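Local coordinates for uncharacterized protein (Corynebacterium glutamicum, PDB 2NSF) that isomerises maleylpyruvate, most likely to fumarylpyruvate, in a mycothiol-dependent reaction, and binds a zinc ion, at residues E192-W197 with E256-W260; M84-N88 with A131-S136; E225-S231 with G246-T251. All blocks are in the same frame, centred on the assembly; numbering follows the deposited sequence.

Interaction 1: E192-W197 with E256-W260; sequences EITQKW and EPPRW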
loop_
_atom_site.group_PDB
_atom_site.type_symbol
_atom_site.label_atom_id
_atom_site.label_comp_id
_atom_site.label_asym_id
_atom_site.label_seq_id
_atom_site.Cartn_x
_atom_site.Cartn_y
_atom_site.Cartn_z
ATOM N N GLU A 192 10.401 2.845 3.813
ATOM C CA GLU A 192 10.345 1.672 2.943
ATOM C C GLU A 192 10.573 1.992 1.473
ATOM O O GLU A 192 11.336 1.307 0.791
ATOM C CB GLU A 192 9.003 0.956 3.085
ATOM C CG GLU A 192 8.974 -0.378 2.361
ATOM C CD GLU A 192 7.672 -1.117 2.550
ATOM O OE1 GLU A 192 6.700 -0.800 1.834
ATOM O OE2 GLU A 192 7.624 -2.008 3.424
ATOM N N ILE A 193 9.892 3.014 0.970
ATOM C CA ILE A 193 10.048 3.379 -0.429
ATOM C C ILE A 193 11.493 3.761 -0.744
ATOM O O ILE A 193 12.054 3.317 -1.747
ATOM C CB ILE A 193 9.123 4.552 -0.809
ATOM C CG1 ILE A 193 7.659 4.112 -0.684
ATOM C CG2 ILE A 193 9.435 5.024 -2.223
ATOM C CD1 ILE A 193 6.654 5.235 -0.927
ATOM N N THR A 194 12.102 4.577 0.111
ATOM C CA THR A 194 13.476 4.982 -0.140
ATOM C C THR A 194 14.447 3.830 0.084
ATOM O O THR A 194 15.503 3.776 -0.549
ATOM C CB THR A 194 13.866 6.227 0.702
ATOM O OG1 THR A 194 13.631 5.981 2.091
ATOM C CG2 THR A 194 13.038 7.429 0.255
ATOM N N GLN A 195 14.088 2.898 0.960
ATOM C CA GLN A 195 14.936 1.731 1.194
ATOM C C GLN A 195 14.877 0.869 -0.064
ATOM O O GLN A 195 15.893 0.324 -0.507
ATOM C CB GLN A 195 14.436 0.926 2.390
ATOM C CG GLN A 195 14.836 1.512 3.742
ATOM C CD GLN A 195 14.065 0.900 4.884
ATOM O OE1 GLN A 195 13.141 0.114 4.671
ATOM N NE2 GLN A 195 14.429 1.261 6.110
ATOM N N LYS A 196 13.685 0.747 -0.641
ATOM C CA LYS A 196 13.528 -0.042 -1.857
ATOM C C LYS A 196 14.367 0.576 -2.972
ATOM O O LYS A 196 15.116 -0.130 -3.648
ATOM C CB LYS A 196 12.056 -0.120 -2.281
ATOM C CG LYS A 196 11.819 -1.117 -3.409
ATOM C CD LYS A 196 10.340 -1.320 -3.707
ATOM C CE LYS A 196 10.147 -2.456 -4.705
ATOM N NZ LYS A 196 8.707 -2.734 -4.978
ATOM N N TRP A 197 14.258 1.889 -3.164
ATOM C CA TRP A 197 15.044 2.564 -4.199
ATOM C C TRP A 197 16.533 2.328 -3.969
ATOM O O TRP A 197 17.282 2.043 -4.900
ATOM C CB TRP A 197 14.799 4.074 -4.201
ATOM C CG TRP A 197 13.409 4.491 -4.579
ATOM C CD1 TRP A 197 12.461 3.737 -5.213
ATOM C CD2 TRP A 197 12.826 5.785 -4.383
ATOM N NE1 TRP A 197 11.323 4.483 -5.422
ATOM C CE2 TRP A 197 11.521 5.745 -4.921
ATOM C CE3 TRP A 197 13.282 6.980 -3.802
ATOM C CZ2 TRP A 197 10.663 6.853 -4.899
ATOM C CZ3 TRP A 197 12.427 8.087 -3.780
ATOM C CH2 TRP A 197 11.134 8.009 -4.325
ATOM N N GLU A 256 11.215 13.628 -11.544
ATOM C CA GLU A 256 10.264 12.540 -11.422
ATOM C C GLU A 256 10.980 11.495 -10.585
ATOM O O GLU A 256 12.119 11.124 -10.869
ATOM C CB GLU A 256 9.882 11.979 -12.792
ATOM C CG GLU A 256 8.792 12.792 -13.471
ATOM C CD GLU A 256 7.591 13.006 -12.565
ATOM O OE1 GLU A 256 6.937 12.007 -12.193
ATOM O OE2 GLU A 256 7.303 14.173 -12.219
ATOM N N PRO A 257 10.326 11.020 -9.522
ATOM C CA PRO A 257 10.935 10.017 -8.653
ATOM C C PRO A 257 11.027 8.644 -9.293
ATOM O O PRO A 257 10.355 8.361 -10.293
ATOM C CB PRO A 257 10.007 10.015 -7.450
ATOM C CG PRO A 257 8.664 10.209 -8.104
ATOM C CD PRO A 257 8.951 11.326 -9.086
ATOM N N PRO A 258 11.882 7.776 -8.738
ATOM C CA PRO A 258 12.026 6.425 -9.274
ATOM C C PRO A 258 10.671 5.748 -9.086
ATOM O O PRO A 258 9.924 6.091 -8.173
ATOM C CB PRO A 258 13.094 5.806 -8.375
ATOM C CG PRO A 258 13.930 6.980 -7.987
ATOM C CD PRO A 258 12.900 8.048 -7.707
ATOM N N ARG A 259 10.359 4.790 -9.947
ATOM C CA ARG A 259 9.092 4.078 -9.864
ATOM C C ARG A 259 8.927 3.295 -8.555
ATOM O O ARG A 259 9.909 2.858 -7.944
ATOM C CB ARG A 259 8.973 3.126 -11.051
ATOM C CG ARG A 259 10.164 2.189 -11.170
ATOM C CD ARG A 259 10.218 1.487 -12.517
ATOM N NE ARG A 259 10.231 2.435 -13.628
ATOM C CZ ARG A 259 10.436 2.096 -14.897
ATOM N NH1 ARG A 259 10.651 0.828 -15.222
ATOM N NH2 ARG A 259 10.415 3.025 -15.845
ATOM N N TRP A 260 7.668 3.139 -8.141
ATOM C CA TRP A 260 7.239 2.402 -6.949
ATOM C C TRP A 260 5.823 1.993 -7.218
ATOM O O TRP A 260 5.493 1.145 -8.059
ATOM C CB TRP A 260 7.228 3.294 -5.693
ATOM C CG TRP A 260 6.969 2.517 -4.409
ATOM C CD1 TRP A 260 7.851 1.683 -3.793
ATOM C CD2 TRP A 260 5.768 2.494 -3.599
ATOM N NE1 TRP A 260 7.294 1.145 -2.662
ATOM C CE2 TRP A 260 6.020 1.618 -2.518
ATOM C CE3 TRP A 260 4.515 3.118 -3.686
ATOM C CZ2 TRP A 260 5.067 1.355 -1.525
ATOM C CZ3 TRP A 260 3.560 2.852 -2.687
ATOM C CH2 TRP A 260 3.851 1.975 -1.625
HETATM O O HOH W 1 7.735 -1.147 -0.946
#
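Ile193 crosses the indole of Trp260 at about a right angle, its CG1 over one face at the five-membered ring, 3.6 Å from that ring's centroid and 16° off the normal, a clear CH-pi contact. CG1 sits beside the backbone N and the chain runs on extended, which carries CD1 along the same face toward CD2 and CE2. Trp260 itself has CG anti to its backbone N (chi1 -172°), swinging the ring back from the end of the modelled chain onto helix 183-199. Lys196, with a fully extended chain, passes the ring at its edge, CD 3.9 Å from Trp260 CD1. At the same edge Trp260 NE1 donates to a water 2.9 Å away in the ring plane, and that water donates in turn to Glu192 OE1 at 3.0 Å. The carboxylate is also held from outside, by Arg163 through OE1 and Trp159 through OE2.

One turn further on, Trp197 is sandwiched. Pro258 crosses one face, CD 3.7 Å from the centroid of the six-membered ring and almost on its normal, while CG2 of Ile193 rests on the opposite face. Trp197 NE1 makes a weak bond to Arg259 O, 3.3 Å with an N-H...O angle of 136°; the carbonyl lies near the ring plane.

The C-terminal tail is therefore gripped mainly by aromatic and aliphatic surfaces, with one weak direct hydrogen bond and a water bridge. The shared water and the doubly held Glu192 probably help to fix the rotation of the Trp260 ring, whose side chain lies about 8 Å from the zinc ion.

Interaction 2: M84-N88 with A131-S136; sequences MHWAN and AWRETS
Thr135 OG1 is the polar atom around which this contact gathers. It donates to Ala131 O of its own segment at 2.7 Å, meeting the carbonyl with a C=O...O angle of 138° and 29° from its plane, while from helix 66-89 the CE methyl of Met84 comes up to 3.3 Å from Thr135 OG1 and the Asn88 side chain crosses Thr135 at about a right angle. The hydroxyl stands beside the backbone N (chi1 -66°), which turns it back to the last turn of helix 114-133.

Met84 bends at both chi2 and chi3, a hook that brings CE round to Thr135 and sets SD in the plane of the Trp132 indole, at its edge and 4.8 Å from the centroid of the five-membered ring: a Met-aromatic contact. Its CG approaches Trp132 CD1 at 3.8 Å, and CB meets Ala131 CB at 4.2 Å. Trp132 NE1 bonds to Thr157 of helix 156-171, which probably helps to fix the indole edge that Met84 meets.

Where helix 114-133 gives way to loop, then, sulfur and methyl groups fill the joint with helix 66-89, and the Thr135 hydroxyl satisfies a carbonyl at the helix end within its own chain segment.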
loop_
_atom_site.group_PDB
_atom_site.type_symbol
_atom_site.label_atom_id
_atom_site.label_comp_id
_atom_site.label_asym_id
_atom_site.label_seq_id
_atom_site.Cartn_x
_atom_site.Cartn_y
_atom_site.Cartn_z
ATOM N N MET A 84 -1.654 -16.108 5.191
ATOM C CA MET A 84 -2.064 -16.445 6.545
ATOM C C MET A 84 -2.371 -17.938 6.659
ATOM O O MET A 84 -2.150 -18.539 7.710
ATOM C CB MET A 84 -3.280 -15.618 6.977
ATOM C CG MET A 84 -3.002 -14.120 7.108
ATOM S SD MET A 84 -1.425 -13.739 7.923
ATOM C CE MET A 84 -1.612 -14.562 9.490
ATOM N N HIS A 85 -2.875 -18.536 5.581
ATOM C CA HIS A 85 -3.170 -19.970 5.592
ATOM C C HIS A 85 -1.845 -20.724 5.638
ATOM O O HIS A 85 -1.693 -21.705 6.361
ATOM C CB HIS A 85 -3.962 -20.371 4.345
ATOM C CG HIS A 85 -4.220 -21.843 4.245
ATOM N ND1 HIS A 85 -3.377 -22.706 3.578
ATOM C CD2 HIS A 85 -5.207 -22.613 4.762
ATOM C CE1 HIS A 85 -3.834 -23.941 3.686
ATOM N NE2 HIS A 85 -4.943 -23.913 4.403
ATOM N N TRP A 86 -0.888 -20.245 4.852
ATOM C CA TRP A 86 0.450 -20.821 4.797
ATOM C C TRP A 86 1.031 -20.764 6.210
ATOM O O TRP A 86 1.592 -21.741 6.713
ATOM C CB TRP A 86 1.294 -19.985 3.827
ATOM C CG TRP A 86 2.755 -20.347 3.686
ATOM C CD1 TRP A 86 3.476 -21.235 4.442
ATOM C CD2 TRP A 86 3.676 -19.784 2.747
ATOM N NE1 TRP A 86 4.788 -21.254 4.027
ATOM C CE2 TRP A 86 4.937 -20.372 2.988
ATOM C CE3 TRP A 86 3.559 -18.835 1.721
ATOM C CZ2 TRP A 86 6.074 -20.043 2.241
ATOM C CZ3 TRP A 86 4.684 -18.508 0.978
ATOM C CH2 TRP A 86 5.926 -19.112 1.244
ATOM N N ALA A 87 0.869 -19.614 6.855
ATOM C CA ALA A 87 1.382 -19.407 8.201
ATOM C C ALA A 87 0.754 -20.327 9.246
ATOM O O ALA A 87 1.459 -20.898 10.078
ATOM C CB ALA A 87 1.180 -17.954 8.611
ATOM N N ASN A 88 -0.567 -20.468 9.204
ATOM C CA ASN A 88 -1.271 -21.300 10.171
ATOM C C ASN A 88 -1.200 -22.805 9.928
ATOM O O ASN A 88 -1.346 -23.588 10.868
ATOM C CB ASN A 88 -2.741 -20.877 10.265
ATOM C CG ASN A 88 -2.921 -19.522 10.922
ATOM O OD1 ASN A 88 -3.090 -18.506 10.249
ATOM N ND2 ASN A 88 -2.879 -19.502 12.247
ATOM N N ALA A 131 -9.302 -14.519 9.067
ATOM C CA ALA A 131 -8.011 -15.198 8.984
ATOM C C ALA A 131 -7.076 -14.662 10.061
ATOM O O ALA A 131 -6.398 -15.428 10.744
ATOM C CB ALA A 131 -7.394 -15.001 7.602
ATOM N N TRP A 132 -7.043 -13.341 10.210
ATOM C CA TRP A 132 -6.191 -12.725 11.221
ATOM C C TRP A 132 -6.649 -13.060 12.637
ATOM O O TRP A 132 -5.830 -13.391 13.496
ATOM C CB TRP A 132 -6.158 -11.202 11.054
ATOM C CG TRP A 132 -5.336 -10.726 9.897
ATOM C CD1 TRP A 132 -4.225 -11.329 9.376
ATOM C CD2 TRP A 132 -5.503 -9.503 9.172
ATOM N NE1 TRP A 132 -3.691 -10.556 8.374
ATOM C CE2 TRP A 132 -4.455 -9.426 8.228
ATOM C CE3 TRP A 132 -6.439 -8.457 9.229
ATOM C CZ2 TRP A 132 -4.309 -8.347 7.348
ATOM C CZ3 TRP A 132 -6.297 -7.380 8.352
ATOM C CH2 TRP A 132 -5.239 -7.336 7.425
ATOM N N ARG A 133 -7.952 -12.972 12.880
ATOM C CA ARG A 133 -8.494 -13.258 14.204
ATOM C C ARG A 133 -8.231 -14.686 14.673
ATOM O O ARG A 133 -8.042 -14.927 15.866
ATOM C CB ARG A 133 -10.005 -12.997 14.245
ATOM C CG ARG A 133 -10.412 -11.546 14.061
ATOM C CD ARG A 133 -11.751 -11.269 14.739
ATOM N NE ARG A 133 -12.748 -12.292 14.440
ATOM C CZ ARG A 133 -13.991 -12.292 14.916
ATOM N NH1 ARG A 133 -14.397 -11.315 15.719
ATOM N NH2 ARG A 133 -14.826 -13.268 14.592
ATOM N N GLU A 134 -8.209 -15.631 13.738
ATOM C CA GLU A 134 -7.990 -17.029 14.098
ATOM C C GLU A 134 -6.539 -17.487 14.008
ATOM O O GLU A 134 -6.247 -18.672 14.188
ATOM C CB GLU A 134 -8.876 -17.930 13.233
ATOM C CG GLU A 134 -10.342 -17.508 13.234
ATOM C CD GLU A 134 -11.249 -18.519 12.557
ATOM O OE1 GLU A 134 -10.808 -19.166 11.588
ATOM O OE2 GLU A 134 -12.415 -18.654 12.987
ATOM N N THR A 135 -5.630 -16.555 13.744
ATOM C CA THR A 135 -4.211 -16.878 13.635
ATOM C C THR A 135 -3.596 -17.116 15.012
ATOM O O THR A 135 -3.792 -16.324 15.936
ATOM C CB THR A 135 -3.442 -15.744 12.917
ATOM O OG1 THR A 135 -3.878 -15.668 11.556
ATOM C CG2 THR A 135 -1.937 -15.998 12.949
ATOM N N SER A 136 -2.852 -18.211 15.142
ATOM C CA SER A 136 -2.216 -18.554 16.409
ATOM C C SER A 136 -0.993 -17.685 16.668
ATOM O O SER A 136 -0.422 -17.105 15.745
ATOM C CB SER A 136 -1.801 -20.028 16.419
ATOM O OG SER A 136 -0.816 -20.290 15.437
#

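Interaction 3: E225-S231 with G246-T251; sequences EVVVSGS and GVTSST
Val228 and Val247 meet obliquely, CG1 of Val228 pressing between CB and CG2 of Val247 at 3.5 Å from each, tighter than ordinary van der Waals contact. Val228 has CG1 anti to its backbone N (chi1 173°), which aims that methyl at Val247. Tyr238 of helix 232-239 touches both valines.

Val226 and Thr251 cross at about a right angle. Here CG1 of Val226 leans on Ser249 OG at 3.6 Å, and CG2 on the Thr251 methyl. Ser249 OG and Thr251 OG1 share a hydrogen bond, and Ser249 OG has a further partner in Glu253 O.

The backbones run antiparallel: Ser229 and Thr248 form a hydrogen-bonded pair, linked by two 3.0 Å bonds, Ser229 N to Thr248 O and Thr248 N to Ser229 O. Their hydroxyls occupy the same face but stay 3.8 Å apart, OG to OG1; a water joins Thr248 OG1 to Ser229 O instead. Beyond strand 247-249 the pattern changes. Ser250 N still reaches Val227 O, but Val227 N bonds to Ser250 OG at 3.0 Å and a nearly straight 168°, the hydroxyl folded back by a chi1 of 60°. Water also links that OG to Glu225 O.

Strand 247-249 thus closes the edge of the mixed sheet with Val228 and Val247 packed against helix 232-239, the Ser229 and Thr248 hydroxyls on the other face, and a serine side chain replacing the backbone acceptor where the strand ends.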
loop_
_atom_site.group_PDB
_atom_site.type_symbol
_atom_site.label_atom_id
_atom_site.label_comp_id
_atom_site.label_asym_id
_atom_site.label_seq_id
_atom_site.Cartn_x
_atom_site.Cartn_y
_atom_site.Cartn_z
ATOM N N GLU A 225 23.411 16.094 -5.057
ATOM C CA GLU A 225 22.290 15.969 -4.151
ATOM C C GLU A 225 21.123 16.848 -4.570
ATOM O O GLU A 225 21.299 18.013 -4.932
ATOM C CB GLU A 225 22.709 16.344 -2.730
ATOM C CG GLU A 225 21.586 16.199 -1.723
ATOM C CD GLU A 225 21.900 16.842 -0.391
ATOM O OE1 GLU A 225 22.048 18.082 -0.337
ATOM O OE2 GLU A 225 21.999 16.103 0.605
ATOM N N VAL A 226 19.931 16.268 -4.541
ATOM C CA VAL A 226 18.709 16.985 -4.857
ATOM C C VAL A 226 17.773 16.664 -3.699
ATOM O O VAL A 226 17.408 15.508 -3.489
ATOM C CB VAL A 226 18.077 16.509 -6.175
ATOM C CG1 VAL A 226 16.756 17.240 -6.416
ATOM C CG2 VAL A 226 19.035 16.769 -7.323
ATOM N N VAL A 227 17.412 17.688 -2.933
ATOM C CA VAL A 227 16.533 17.503 -1.789
ATOM C C VAL A 227 15.107 17.915 -2.115
ATOM O O VAL A 227 14.851 19.068 -2.474
ATOM C CB VAL A 227 17.018 18.328 -0.578
ATOM C CG1 VAL A 227 16.148 18.038 0.636
ATOM C CG2 VAL A 227 18.469 18.000 -0.278
ATOM N N VAL A 228 14.187 16.961 -2.008
ATOM C CA VAL A 228 12.773 17.218 -2.255
ATOM C C VAL A 228 12.153 17.253 -0.868
ATOM O O VAL A 228 12.136 16.244 -0.166
ATOM C CB VAL A 228 12.136 16.092 -3.092
ATOM C CG1 VAL A 228 10.628 16.296 -3.187
ATOM C CG2 VAL A 228 12.754 16.079 -4.481
ATOM N N SER A 229 11.647 18.418 -0.472
ATOM C CA SER A 229 11.095 18.560 0.867
ATOM C C SER A 229 9.643 19.014 0.957
ATOM O O SER A 229 9.086 19.596 0.023
ATOM C CB SER A 229 11.967 19.527 1.670
ATOM O OG SER A 229 11.984 20.797 1.043
ATOM N N GLY A 230 9.050 18.744 2.115
ATOM C CA GLY A 230 7.672 19.120 2.374
ATOM C C GLY A 230 7.244 18.457 3.664
ATOM O O GLY A 230 8.090 18.024 4.446
ATOM N N SER A 231 5.941 18.386 3.912
ATOM C CA SER A 231 5.461 17.720 5.114
ATOM C C SER A 231 5.576 16.230 4.808
ATOM O O SER A 231 5.815 15.848 3.663
ATOM C CB SER A 231 3.997 18.072 5.386
ATOM O OG SER A 231 3.163 17.586 4.344
ATOM N N GLY A 246 2.839 18.655 -3.115
ATOM C CA GLY A 246 3.197 18.910 -1.731
ATOM C C GLY A 246 4.679 19.039 -1.443
ATOM O O GLY A 246 5.085 19.019 -0.281
ATOM N N VAL A 247 5.496 19.186 -2.480
ATOM C CA VAL A 247 6.940 19.289 -2.275
ATOM C C VAL A 247 7.621 20.329 -3.156
ATOM O O VAL A 247 7.056 20.787 -4.149
ATOM C CB VAL A 247 7.626 17.930 -2.543
ATOM C CG1 VAL A 247 7.012 16.846 -1.669
ATOM C CG2 VAL A 247 7.484 17.558 -4.010
ATOM N N THR A 248 8.845 20.693 -2.781
ATOM C CA THR A 248 9.652 21.637 -3.554
ATOM C C THR A 248 11.054 21.046 -3.643
ATOM O O THR A 248 11.403 20.156 -2.861
ATOM C CB THR A 248 9.738 23.033 -2.900
ATOM O OG1 THR A 248 10.338 22.930 -1.603
ATOM C CG2 THR A 248 8.352 23.646 -2.778
ATOM N N SER A 249 11.850 21.536 -4.588
ATOM C CA SER A 249 13.206 21.034 -4.787
ATOM C C SER A 249 14.287 22.053 -4.449
ATOM O O SER A 249 14.123 23.250 -4.673
ATOM C CB SER A 249 13.388 20.578 -6.239
ATOM O OG SER A 249 14.736 20.227 -6.500
ATOM N N SER A 250 15.397 21.560 -3.914
ATOM C CA SER A 250 16.523 22.408 -3.546
ATOM C C SER A 250 17.186 22.999 -4.789
ATOM O O SER A 250 17.962 23.949 -4.692
ATOM C CB SER A 250 17.546 21.593 -2.754
ATOM O OG SER A 250 18.026 20.511 -3.530
ATOM N N THR A 251 16.881 22.427 -5.952
ATOM C CA THR A 251 17.444 22.906 -7.213
ATOM C C THR A 251 16.422 23.720 -7.993
ATOM O O THR A 251 16.678 24.132 -9.127
ATOM C CB THR A 251 17.894 21.742 -8.107
ATOM O OG1 THR A 251 16.761 20.924 -8.428
ATOM C CG2 THR A 251 18.943 20.901 -7.400
HETATM O O HOH W 2 20.671 20.420 -4.009
HETATM O O HOH W 3 8.517 22.552 0.602
HETATM O O HOH W 4 3.975 19.350 2.080
#

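How the interactions relate
Interactions 1 and 3 both belong to the C-terminal domain, with interaction 3 nested inside the chain loop that interaction 1 closes; their centres lie about 15 Å apart, and helix 232-239 touches both. Interaction 1 is partly buried and fastens the tail with indole faces, whereas interaction 3, at the surface, relies on backbone bonds, hydroxyls and water. Interaction 2 is in the N-terminal domain, on the opposite side of the chain's centre, about 31 Å from interaction 1 between centres. It is also partly buried, but joins the ends of two helices through sulfur and methyl contacts. Of the three, interaction 1 comes nearest the zinc ion, and interaction 3 lies away from the metal site.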